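Local coordinates for D-methionine-binding lipoprotein MetQ (Escherichia coli, PDB 4YAH) that binds methionine as the solute-binding lipoprotein of an ATP-driven D-methionine permease, an ABC transport system, at residues Ala41-Gln44 with Val45-Ala49; Phe66-Tyr69 with Val70-Asn73; Gln87-Pro90 with Tyr91-Gln95; Pro136-Pro139 with Thr140-Gly143. All blocks are in the same frame, centred on the assembly; numbering follows the deposited sequence.

How the contacts relate
All four contacts lie near the start of a helix, yet they satisfy its first amides in different ways. Contacts 1, 2 and 3 belong with the six-stranded sheet and contact 4 with the five-stranded one, and the methionine lies between these halves, as in other binding proteins of this clan. Contact 4 is the buried one; the others mix buried and exposed residues. Contact 1 is mostly backbone bonding within one helix. In contacts 2 and 4 an aspartate caps the helix start, whereas contact 3 uses a histidine and adds a surface salt bridge. All four contacts reach the methionine, contact 1 through E42 alone, and contact 3 also touches contacts 2 and 4.

Contact 1 (Ala41-Gln44 with Val45-Ala49); sequences AEQQ and VAEVA
E42 and A46 show the regular helical link in its simplest form: A46 N donates to E42 O at 3.0 Å. The same four-residue step joins V45 N to A41 O at 3.1 Å and E47 N to Q43 O at 2.9 Å, so that three successive carbonyls of the opening turn are taken up by amides of the next. The fourth step is weak, with V48 N 3.4 Å from Q44 O. One side-chain bond follows the same spacing. Q43 NE2 reaches E47 OE2 at 3.3 Å, but the N-H points poorly at the oxygen (125°) and the bond is weak; the amide and carboxylate planes stand 73° apart. Q43 gets there as an extended chain with CG opposite its backbone N (chi1 -179°), while E47 lays CG against Q43 O at 3.3 Å, beside the carbonyl that its own N-H already uses. The turn begins helix 41-57, the connecting helix of a beta-alpha-beta unit between strands 32-38 and 60-66. A46 and E47 accordingly pack on L63 of strand 60-66, and V45 packs on V255 and F263. CG2 of V45 also comes within 3.3 Å of A41 O. The carboxylate of E42 lies in the methionine pocket, where OE1 is hydrogen-bonded to T204 OG1 and weakly to the amino nitrogen of the ligand.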
loop_
_atom_site.group_PDB
_atom_site.type_symbol
_atom_site.label_atom_id
_atom_site.label_comp_id
_atom_site.label_asym_id
_atom_site.label_seq_id
_atom_site.Cartn_x
_atom_site.Cartn_y
_atom_site.Cartn_z
ATOM N N ALA A 41 6.423 -5.895 -7.339
ATOM C CA ALA A 41 6.878 -4.721 -8.042
ATOM C C ALA A 41 7.530 -3.732 -7.083
ATOM O O ALA A 41 8.419 -2.996 -7.489
ATOM C CB ALA A 41 5.742 -4.071 -8.773
ATOM N N GLU A 42 7.100 -3.707 -5.823
ATOM C CA GLU A 42 7.697 -2.763 -4.871
ATOM C C GLU A 42 9.146 -3.166 -4.590
ATOM O O GLU A 42 10.017 -2.310 -4.439
ATOM C CB GLU A 42 6.892 -2.671 -3.568
ATOM C CG GLU A 42 5.540 -1.953 -3.776
ATOM C CD GLU A 42 4.760 -1.674 -2.501
ATOM O OE1 GLU A 42 3.536 -1.424 -2.599
ATOM O OE2 GLU A 42 5.340 -1.684 -1.405
ATOM N N GLN A 43 9.416 -4.463 -4.539
ATOM C CA GLN A 43 10.791 -4.932 -4.392
ATOM C C GLN A 43 11.630 -4.518 -5.597
ATOM O O GLN A 43 12.783 -4.121 -5.444
ATOM C CB GLN A 43 10.842 -6.448 -4.219
ATOM C CG GLN A 43 12.263 -6.975 -4.039
ATOM C CD GLN A 43 12.340 -8.483 -4.071
ATOM O OE1 GLN A 43 11.325 -9.172 -3.989
ATOM N NE2 GLN A 43 13.553 -9.005 -4.196
ATOM N N GLN A 44 11.058 -4.615 -6.794
ATOM C CA GLN A 44 11.782 -4.214 -7.997
ATOM C C GLN A 44 12.189 -2.743 -7.911
ATOM O O GLN A 44 13.301 -2.386 -8.267
ATOM C CB GLN A 44 10.944 -4.439 -9.251
ATOM C CG GLN A 44 10.573 -5.880 -9.515
ATOM C CD GLN A 44 9.604 -5.991 -10.678
ATOM O OE1 GLN A 44 9.793 -5.346 -11.714
ATOM N NE2 GLN A 44 8.543 -6.778 -10.502
ATOM N N VAL A 45 11.276 -1.893 -7.448
ATOM C CA VAL A 45 11.561 -0.466 -7.338
ATOM C C VAL A 45 12.648 -0.257 -6.290
ATOM O O VAL A 45 13.549 0.547 -6.482
ATOM C CB VAL A 45 10.283 0.319 -6.984
ATOM C CG1 VAL A 45 10.569 1.789 -6.740
ATOM C CG2 VAL A 45 9.266 0.174 -8.118
ATOM N N ALA A 46 12.560 -0.985 -5.183
ATOM C CA ALA A 46 13.537 -0.853 -4.105
ATOM C C ALA A 46 14.917 -1.280 -4.586
ATOM O O ALA A 46 15.933 -0.732 -4.140
ATOM C CB ALA A 46 13.121 -1.672 -2.900
ATOM N N GLU A 47 14.953 -2.260 -5.493
ATOM C CA GLU A 47 16.222 -2.700 -6.062
ATOM C C GLU A 47 16.886 -1.554 -6.831
ATOM O O GLU A 47 18.104 -1.442 -6.842
ATOM C CB GLU A 47 16.018 -3.929 -6.970
ATOM C CG GLU A 47 15.815 -5.203 -6.168
ATOM C CD GLU A 47 15.736 -6.444 -7.032
ATOM O OE1 GLU A 47 16.004 -6.343 -8.250
ATOM O OE2 GLU A 47 15.408 -7.515 -6.481
ATOM N N VAL A 48 16.092 -0.691 -7.453
ATOM C CA VAL A 48 16.664 0.448 -8.153
ATOM C C VAL A 48 17.250 1.427 -7.120
ATOM O O VAL A 48 18.331 1.985 -7.328
ATOM C CB VAL A 48 15.617 1.129 -9.041
ATOM C CG1 VAL A 48 16.174 2.364 -9.712
ATOM C CG2 VAL A 48 15.129 0.137 -10.092
ATOM N N ALA A 49 16.550 1.612 -6.002
ATOM C CA ALA A 49 17.046 2.496 -4.930
ATOM C C ALA A 49 18.346 1.963 -4.352
ATOM O O ALA A 49 19.272 2.712 -4.061
ATOM C CB ALA A 49 16.016 2.637 -3.832
#

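Contact 2 (Phe66-Tyr69 with Val70-Asn73); sequences FNDY and VLPN. With MET (methionine), chain B.
D68 OD2 is gripped by two backbone amides, taking the N-H of L71 at 2.7 Å and that of V70 at 2.8 Å. The bond to V70 closes an Asx turn, and the pair together caps the start of helix 71-78. The two donors come from different directions: L71 N approaches on the syn side with a nearly straight bond (168°), V70 N from above the carboxylate plane, 55° out of it. The side chain can serve both because CG sits between the backbone N and the carbonyl carbon (chi1 79°), which folds the carboxylate back over the turn; OD1 then rests on L71 CB at 3.4 Å. With an alanine here the amides of V70 and L71 would probably lose their shared acceptor, and the first turn of the helix could fray. Next to the cap, F66 receives P72 on one face in a CH-pi contact, with P72 CA 4.0 Å from the centroid of the F66 ring and P72 CG 3.6 Å from F66 CG. The Y69 ring lines the methionine pocket, where the ligand methyl CE lies 3.5 Å above the plane of the Y69 ring, over its centre, and OH bonds to T204 OG1. The buried carbonyl D68 O has no polar partner in the model; P72 CD is packed against it at 3.3 Å.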
loop_
_atom_site.group_PDB
_atom_site.type_symbol
_atom_site.label_atom_id
_atom_site.label_comp_id
_atom_site.label_asym_id
_atom_site.label_seq_id
_atom_site.Cartn_x
_atom_site.Cartn_y
_atom_site.Cartn_z
ATOM N N PHE A 66 9.315 -9.144 2.494
ATOM C CA PHE A 66 8.139 -9.579 3.239
ATOM C C PHE A 66 6.994 -9.722 2.243
ATOM O O PHE A 66 7.067 -9.175 1.145
ATOM C CB PHE A 66 7.757 -8.561 4.326
ATOM C CG PHE A 66 8.805 -8.371 5.383
ATOM C CD1 PHE A 66 8.753 -9.101 6.555
ATOM C CD2 PHE A 66 9.844 -7.472 5.200
ATOM C CE1 PHE A 66 9.731 -8.934 7.533
ATOM C CE2 PHE A 66 10.819 -7.310 6.162
ATOM C CZ PHE A 66 10.758 -8.034 7.328
ATOM N N ASN A 67 5.951 -10.451 2.618
ATOM C CA ASN A 67 4.718 -10.476 1.834
ATOM C C ASN A 67 3.514 -10.250 2.728
ATOM O O ASN A 67 2.461 -10.844 2.539
ATOM C CB ASN A 67 4.557 -11.792 1.079
ATOM C CG ASN A 67 3.467 -11.714 0.035
ATOM O OD1 ASN A 67 3.315 -10.691 -0.623
ATOM N ND2 ASN A 67 2.677 -12.777 -0.092
ATOM N N ASP A 68 3.670 -9.373 3.705
ATOM C CA ASP A 68 2.566 -8.979 4.552
ATOM C C ASP A 68 2.849 -7.601 5.106
ATOM O O ASP A 68 3.958 -7.075 4.952
ATOM C CB ASP A 68 2.374 -9.970 5.687
ATOM C CG ASP A 68 3.373 -9.746 6.816
ATOM O OD1 ASP A 68 4.572 -9.971 6.575
ATOM O OD2 ASP A 68 2.963 -9.330 7.921
ATOM N N TYR A 69 1.855 -7.031 5.771
ATOM C CA TYR A 69 1.932 -5.667 6.248
ATOM C C TYR A 69 2.172 -5.565 7.755
ATOM O O TYR A 69 2.226 -4.459 8.298
ATOM C CB TYR A 69 0.637 -4.944 5.900
ATOM C CG TYR A 69 0.457 -4.513 4.455
ATOM C CD1 TYR A 69 1.529 -4.358 3.599
ATOM C CD2 TYR A 69 -0.802 -4.187 3.983
ATOM C CE1 TYR A 69 1.353 -3.896 2.315
ATOM C CE2 TYR A 69 -0.989 -3.731 2.705
ATOM C CZ TYR A 69 0.070 -3.581 1.881
ATOM O OH TYR A 69 -0.162 -3.121 0.610
ATOM N N VAL A 70 2.314 -6.704 8.425
ATOM C CA VAL A 70 2.495 -6.719 9.879
ATOM C C VAL A 70 3.960 -6.947 10.261
ATOM O O VAL A 70 4.550 -6.176 11.035
ATOM C CB VAL A 70 1.599 -7.802 10.510
ATOM C CG1 VAL A 70 1.821 -7.904 12.030
ATOM C CG2 VAL A 70 0.125 -7.489 10.192
ATOM N N LEU A 71 4.565 -7.983 9.700
ATOM C CA LEU A 71 5.934 -8.326 10.094
ATOM C C LEU A 71 6.982 -7.241 9.810
ATOM O O LEU A 71 7.968 -7.145 10.540
ATOM C CB LEU A 71 6.366 -9.625 9.417
ATOM C CG LEU A 71 5.525 -10.848 9.784
ATOM C CD1 LEU A 71 6.046 -12.106 9.060
ATOM C CD2 LEU A 71 5.501 -11.057 11.280
ATOM N N PRO A 72 6.802 -6.425 8.756
ATOM C CA PRO A 72 7.873 -5.432 8.564
ATOM C C PRO A 72 8.017 -4.421 9.707
ATOM O O PRO A 72 9.145 -4.001 10.017
ATOM C CB PRO A 72 7.469 -4.726 7.272
ATOM C CG PRO A 72 6.615 -5.736 6.541
ATOM C CD PRO A 72 5.881 -6.480 7.605
ATOM N N ASN A 73 6.913 -4.023 10.336
ATOM C CA ASN A 73 7.018 -3.108 11.463
ATOM C C ASN A 73 7.527 -3.824 12.723
ATOM O O ASN A 73 8.258 -3.226 13.512
ATOM C CB ASN A 73 5.682 -2.415 11.731
ATOM C CG ASN A 73 5.464 -1.228 10.834
ATOM O OD1 ASN A 73 6.408 -0.666 10.269
ATOM N ND2 ASN A 73 4.213 -0.823 10.700
HETATM N N MET B . 1.452 0.150 -0.795
HETATM C CA MET B . 0.201 0.124 -0.035
HETATM C C MET B . -0.752 1.144 -0.609
HETATM O O MET B . -0.340 2.293 -0.798
HETATM C CB MET B . 0.456 0.422 1.445
HETATM C CG MET B . -0.756 0.232 2.344
HETATM S SD MET B . -0.445 0.599 4.084
HETATM C CE MET B . 0.515 -0.841 4.553
HETATM O OXT MET B . -1.933 0.830 -0.858
#

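Contact 3 (Gln87-Pro90 with Tyr91-Gln95); sequences QHKP and YLDQQ. With MET (methionine), chain B.
H88 caps helix 89-99 with a ring nitrogen instead of the more familiar carboxylate or hydroxyl: ND1 accepts the N-H of Y91 at 3.2 Å, the donor tilted 15° from the imidazole plane. With ND1 accepting, the proton probably sits on NE2, which bonds to N141 OD1. The ring comes over the helix start because CG is tucked between the backbone N and the carbonyl carbon (chi1 47°). One face of it meets the ligand's sulfur, H88 NE2 being 3.4 Å from methionine SD. Y91 takes up the next atom of the ligand, its ring covered by the methyl CE 3.6 Å above the plane near the ring centre. At the edge of that ring, in its plane, Q87 OE1 lies 3.3 Å from Y91 CD2, and the same oxygen accepts from N73 ND2. A leucine in place of H88 would probably leave Y91 N uncapped and N141 OD1 without this donor. Farther out, K89 bends at its last torsion to bring NZ to D93 OD2 at 2.8 Å, a salt bridge using the syn lone pair of the carboxylate. It joins the same two residues as the nearly linear backbone bond (175°) from D93 N to K89 O, while L92 N bonds to H88 O at 3.0 Å. Helix 89-99 follows strand 83-88 without a loop, the chain turning sharply at H88, with K89 and L92 packed on L230 of strand 229-234, H88 and Y91 on T140 of helix 139-151, and Y91 OH bonded to Y69 O ahead of helix 71-78.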
loop_
_atom_site.group_PDB
_atom_site.type_symbol
_atom_site.label_atom_id
_atom_site.label_comp_id
_atom_site.label_asym_id
_atom_site.label_seq_id
_atom_site.Cartn_x
_atom_site.Cartn_y
_atom_site.Cartn_z
ATOM N N GLN A 87 4.473 1.406 3.794
ATOM C CA GLN A 87 3.207 1.827 4.400
ATOM C C GLN A 87 2.935 3.319 4.228
ATOM O O GLN A 87 3.851 4.113 4.041
ATOM C CB GLN A 87 3.198 1.457 5.895
ATOM C CG GLN A 87 4.079 2.344 6.762
ATOM C CD GLN A 87 4.453 1.691 8.082
ATOM O OE1 GLN A 87 3.587 1.400 8.923
ATOM N NE2 GLN A 87 5.749 1.481 8.284
ATOM N N HIS A 88 1.654 3.693 4.253
ATOM C CA HIS A 88 1.279 5.096 4.250
ATOM C C HIS A 88 1.074 5.574 5.693
ATOM O O HIS A 88 1.125 4.762 6.626
ATOM C CB HIS A 88 0.018 5.350 3.371
ATOM C CG HIS A 88 -1.128 4.407 3.594
ATOM N ND1 HIS A 88 -1.770 4.260 4.808
ATOM C CD2 HIS A 88 -1.776 3.588 2.728
ATOM C CE1 HIS A 88 -2.742 3.373 4.683
ATOM N NE2 HIS A 88 -2.772 2.957 3.427
ATOM N N LYS A 89 0.856 6.878 5.887
ATOM C CA LYS A 89 0.851 7.429 7.237
ATOM C C LYS A 89 -0.365 7.002 8.049
ATOM O O LYS A 89 -0.234 6.744 9.233
ATOM C CB LYS A 89 0.941 8.967 7.233
ATOM C CG LYS A 89 1.181 9.502 8.651
ATOM C CD LYS A 89 1.601 10.952 8.685
ATOM C CE LYS A 89 1.768 11.423 10.141
ATOM N NZ LYS A 89 0.432 11.549 10.813
ATOM N N PRO A 90 -1.560 6.921 7.428
ATOM C CA PRO A 90 -2.650 6.411 8.267
ATOM C C PRO A 90 -2.346 5.027 8.843
ATOM O O PRO A 90 -2.640 4.765 10.016
ATOM C CB PRO A 90 -3.836 6.384 7.305
ATOM C CG PRO A 90 -3.560 7.503 6.368
ATOM C CD PRO A 90 -2.056 7.463 6.154
ATOM N N TYR A 91 -1.754 4.163 8.031
ATOM C CA TYR A 91 -1.399 2.824 8.477
ATOM C C TYR A 91 -0.386 2.898 9.617
ATOM O O TYR A 91 -0.528 2.212 10.631
ATOM C CB TYR A 91 -0.826 2.004 7.338
ATOM C CG TYR A 91 -0.622 0.562 7.722
ATOM C CD1 TYR A 91 -1.657 -0.356 7.574
ATOM C CD2 TYR A 91 0.585 0.116 8.252
ATOM C CE1 TYR A 91 -1.492 -1.692 7.920
ATOM C CE2 TYR A 91 0.755 -1.211 8.601
ATOM C CZ TYR A 91 -0.296 -2.110 8.437
ATOM O OH TYR A 91 -0.170 -3.439 8.781
ATOM N N LEU A 92 0.652 3.702 9.413
ATOM C CA LEU A 92 1.685 3.886 10.422
ATOM C C LEU A 92 1.059 4.335 11.745
ATOM O O LEU A 92 1.314 3.744 12.803
ATOM C CB LEU A 92 2.718 4.908 9.944
ATOM C CG LEU A 92 3.775 5.297 10.983
ATOM C CD1 LEU A 92 4.545 4.048 11.404
ATOM C CD2 LEU A 92 4.690 6.340 10.387
ATOM N N ASP A 93 0.241 5.380 11.684
ATOM C CA ASP A 93 -0.415 5.919 12.878
ATOM C C ASP A 93 -1.250 4.877 13.610
ATOM O O ASP A 93 -1.234 4.806 14.831
ATOM C CB ASP A 93 -1.296 7.106 12.505
ATOM C CG ASP A 93 -0.487 8.308 12.038
ATOM O OD1 ASP A 93 0.739 8.323 12.252
ATOM O OD2 ASP A 93 -1.078 9.233 11.455
ATOM N N GLN A 94 -1.966 4.055 12.855
ATOM C CA GLN A 94 -2.773 2.994 13.432
ATOM C C GLN A 94 -1.904 1.944 14.123
ATOM O O GLN A 94 -2.270 1.392 15.163
ATOM C CB GLN A 94 -3.628 2.357 12.334
ATOM C CG GLN A 94 -4.651 1.380 12.842
ATOM C CD GLN A 94 -5.718 2.072 13.653
ATOM O OE1 GLN A 94 -6.171 3.163 13.299
ATOM N NE2 GLN A 94 -6.107 1.462 14.761
ATOM N N GLN A 95 -0.758 1.663 13.520
ATOM C CA GLN A 95 0.214 0.721 14.077
ATOM C C GLN A 95 0.790 1.251 15.397
ATOM O O GLN A 95 0.995 0.482 16.343
ATOM C CB GLN A 95 1.339 0.459 13.074
ATOM C CG GLN A 95 0.922 -0.415 11.880
ATOM C CD GLN A 95 1.083 -1.875 12.162
ATOM O OE1 GLN A 95 2.196 -2.404 12.130
ATOM N NE2 GLN A 95 -0.023 -2.551 12.429
HETATM N N MET B . 1.452 0.150 -0.795
HETATM C CA MET B . 0.201 0.124 -0.035
HETATM C C MET B . -0.752 1.144 -0.609
HETATM O O MET B . -0.340 2.293 -0.798
HETATM C CB MET B . 0.456 0.422 1.445
HETATM C CG MET B . -0.756 0.232 2.344
HETATM S SD MET B . -0.445 0.599 4.084
HETATM C CE MET B . 0.515 -0.841 4.553
HETATM O OXT MET B . -1.933 0.830 -0.858
#

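Contact 4 (Pro136-Pro139 with Thr140-Gly143); sequences PNDP and TNLG. With MET (methionine), chain B.
D138 and N141 meet through hydrogen bonds that converge on one oxygen. OD2 of D138, the N-cap residue of helix 139-151, which follows strand 132-136 of the five-stranded sheet, accepts from N141 ND2 at 2.9 Å on its syn side and from N141 N at 3.2 Å, the latter from above the carboxylate plane (50° out of it). The cap forms because D138 holds CG between the backbone N and the carbonyl carbon (chi1 61°), and the carboxylate and amide planes end up 66° apart. A water adds a third donor, giving a proton to D138 OD2 at 2.7 Å and accepting from T140 N at 2.9 Å, which links the cap to another amide of the first turn. Backbone bonds continue the pattern: L142 N lies almost in line with the C=O of D138, 2.8 Å from D138 O, and G143 N reaches P139 O at 3.0 Å. Packing adds to these bonds: P136 CB touches N141 CB at 3.8 Å, while L142 CB and CD1 lie against P136 O, a buried carbonyl with no polar partner in the model. The ligand contact is made by the amide, N141 ND2 standing 3.5 Å from methionine SD; N141 OD1 has weak bonds from R144 and N202. Chemically, D138 acts as a second-shell residue: by binding both nitrogens of N141 it is likely, together with H88 on OD1, to set which end of the amide faces the sulfur, and the amides converging at the helix start would be expected to favour its negative charge.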
loop_
_atom_site.group_PDB
_atom_site.type_symbol
_atom_site.label_atom_id
_atom_site.label_comp_id
_atom_site.label_asym_id
_atom_site.label_seq_id
_atom_site.Cartn_x
_atom_site.Cartn_y
_atom_site.Cartn_z
ATOM N N PRO A 136 -9.405 -5.163 1.985
ATOM C CA PRO A 136 -8.440 -5.388 3.071
ATOM C C PRO A 136 -9.071 -5.274 4.451
ATOM O O PRO A 136 -9.990 -4.470 4.622
ATOM C CB PRO A 136 -7.405 -4.277 2.875
ATOM C CG PRO A 136 -7.712 -3.604 1.593
ATOM C CD PRO A 136 -9.085 -3.987 1.164
ATOM N N ASN A 137 -8.560 -6.011 5.439
ATOM C CA ASN A 137 -9.195 -6.022 6.760
ATOM C C ASN A 137 -8.500 -5.195 7.847
ATOM O O ASN A 137 -8.960 -5.173 8.983
ATOM C CB ASN A 137 -9.342 -7.461 7.242
ATOM C CG ASN A 137 -8.014 -8.121 7.577
ATOM O OD1 ASN A 137 -6.933 -7.554 7.395
ATOM N ND2 ASN A 137 -8.100 -9.347 8.062
ATOM N N ASP A 138 -7.423 -4.504 7.504
ATOM C CA ASP A 138 -6.763 -3.634 8.476
ATOM C C ASP A 138 -7.498 -2.290 8.479
ATOM O O ASP A 138 -8.032 -1.870 7.450
ATOM C CB ASP A 138 -5.281 -3.469 8.137
ATOM C CG ASP A 138 -5.074 -2.839 6.785
ATOM O OD1 ASP A 138 -5.204 -3.574 5.766
ATOM O OD2 ASP A 138 -4.824 -1.604 6.749
ATOM N N PRO A 139 -7.559 -1.611 9.635
ATOM C CA PRO A 139 -8.505 -0.481 9.741
ATOM C C PRO A 139 -8.364 0.617 8.700
ATOM O O PRO A 139 -9.404 1.098 8.216
ATOM C CB PRO A 139 -8.213 0.092 11.133
ATOM C CG PRO A 139 -7.691 -1.053 11.900
ATOM C CD PRO A 139 -6.895 -1.890 10.916
ATOM N N THR A 140 -7.150 1.030 8.353
ATOM C CA THR A 140 -7.035 2.181 7.467
ATOM C C THR A 140 -7.259 1.782 6.004
ATOM O O THR A 140 -7.819 2.569 5.236
ATOM C CB THR A 140 -5.690 2.907 7.611
ATOM O OG1 THR A 140 -4.601 2.058 7.257
ATOM C CG2 THR A 140 -5.517 3.379 9.032
ATOM N N ASN A 141 -6.861 0.580 5.602
ATOM C CA ASN A 141 -7.082 0.222 4.197
ATOM C C ASN A 141 -8.502 -0.267 4.004
ATOM O O ASN A 141 -9.068 -0.102 2.925
ATOM C CB ASN A 141 -6.040 -0.781 3.723
ATOM C CG ASN A 141 -4.685 -0.121 3.512
ATOM O OD1 ASN A 141 -4.504 0.687 2.599
ATOM N ND2 ASN A 141 -3.743 -0.436 4.379
ATOM N N LEU A 142 -9.093 -0.821 5.057
ATOM C CA LEU A 142 -10.521 -1.092 5.057
ATOM C C LEU A 142 -11.300 0.213 4.863
ATOM O O LEU A 142 -12.183 0.305 3.999
ATOM C CB LEU A 142 -10.950 -1.768 6.355
ATOM C CG LEU A 142 -12.473 -1.885 6.551
ATOM C CD1 LEU A 142 -13.073 -2.690 5.428
ATOM C CD2 LEU A 142 -12.783 -2.506 7.889
ATOM N N GLY A 143 -10.978 1.218 5.670
ATOM C CA GLY A 143 -11.688 2.484 5.618
ATOM C C GLY A 143 -11.544 3.080 4.244
ATOM O O GLY A 143 -12.502 3.530 3.631
HETATM N N MET B . 1.452 0.150 -0.795
HETATM C CA MET B . 0.201 0.124 -0.035
HETATM C C MET B . -0.752 1.144 -0.609
HETATM O O MET B . -0.340 2.293 -0.798
HETATM C CB MET B . 0.456 0.422 1.445
HETATM C CG MET B . -0.756 0.232 2.344
HETATM S SD MET B . -0.445 0.599 4.084
HETATM C CE MET B . 0.515 -0.841 4.553
HETATM O OXT MET B . -1.933 0.830 -0.858
HETATM O O HOH W 1 -4.545 -0.100 9.020
#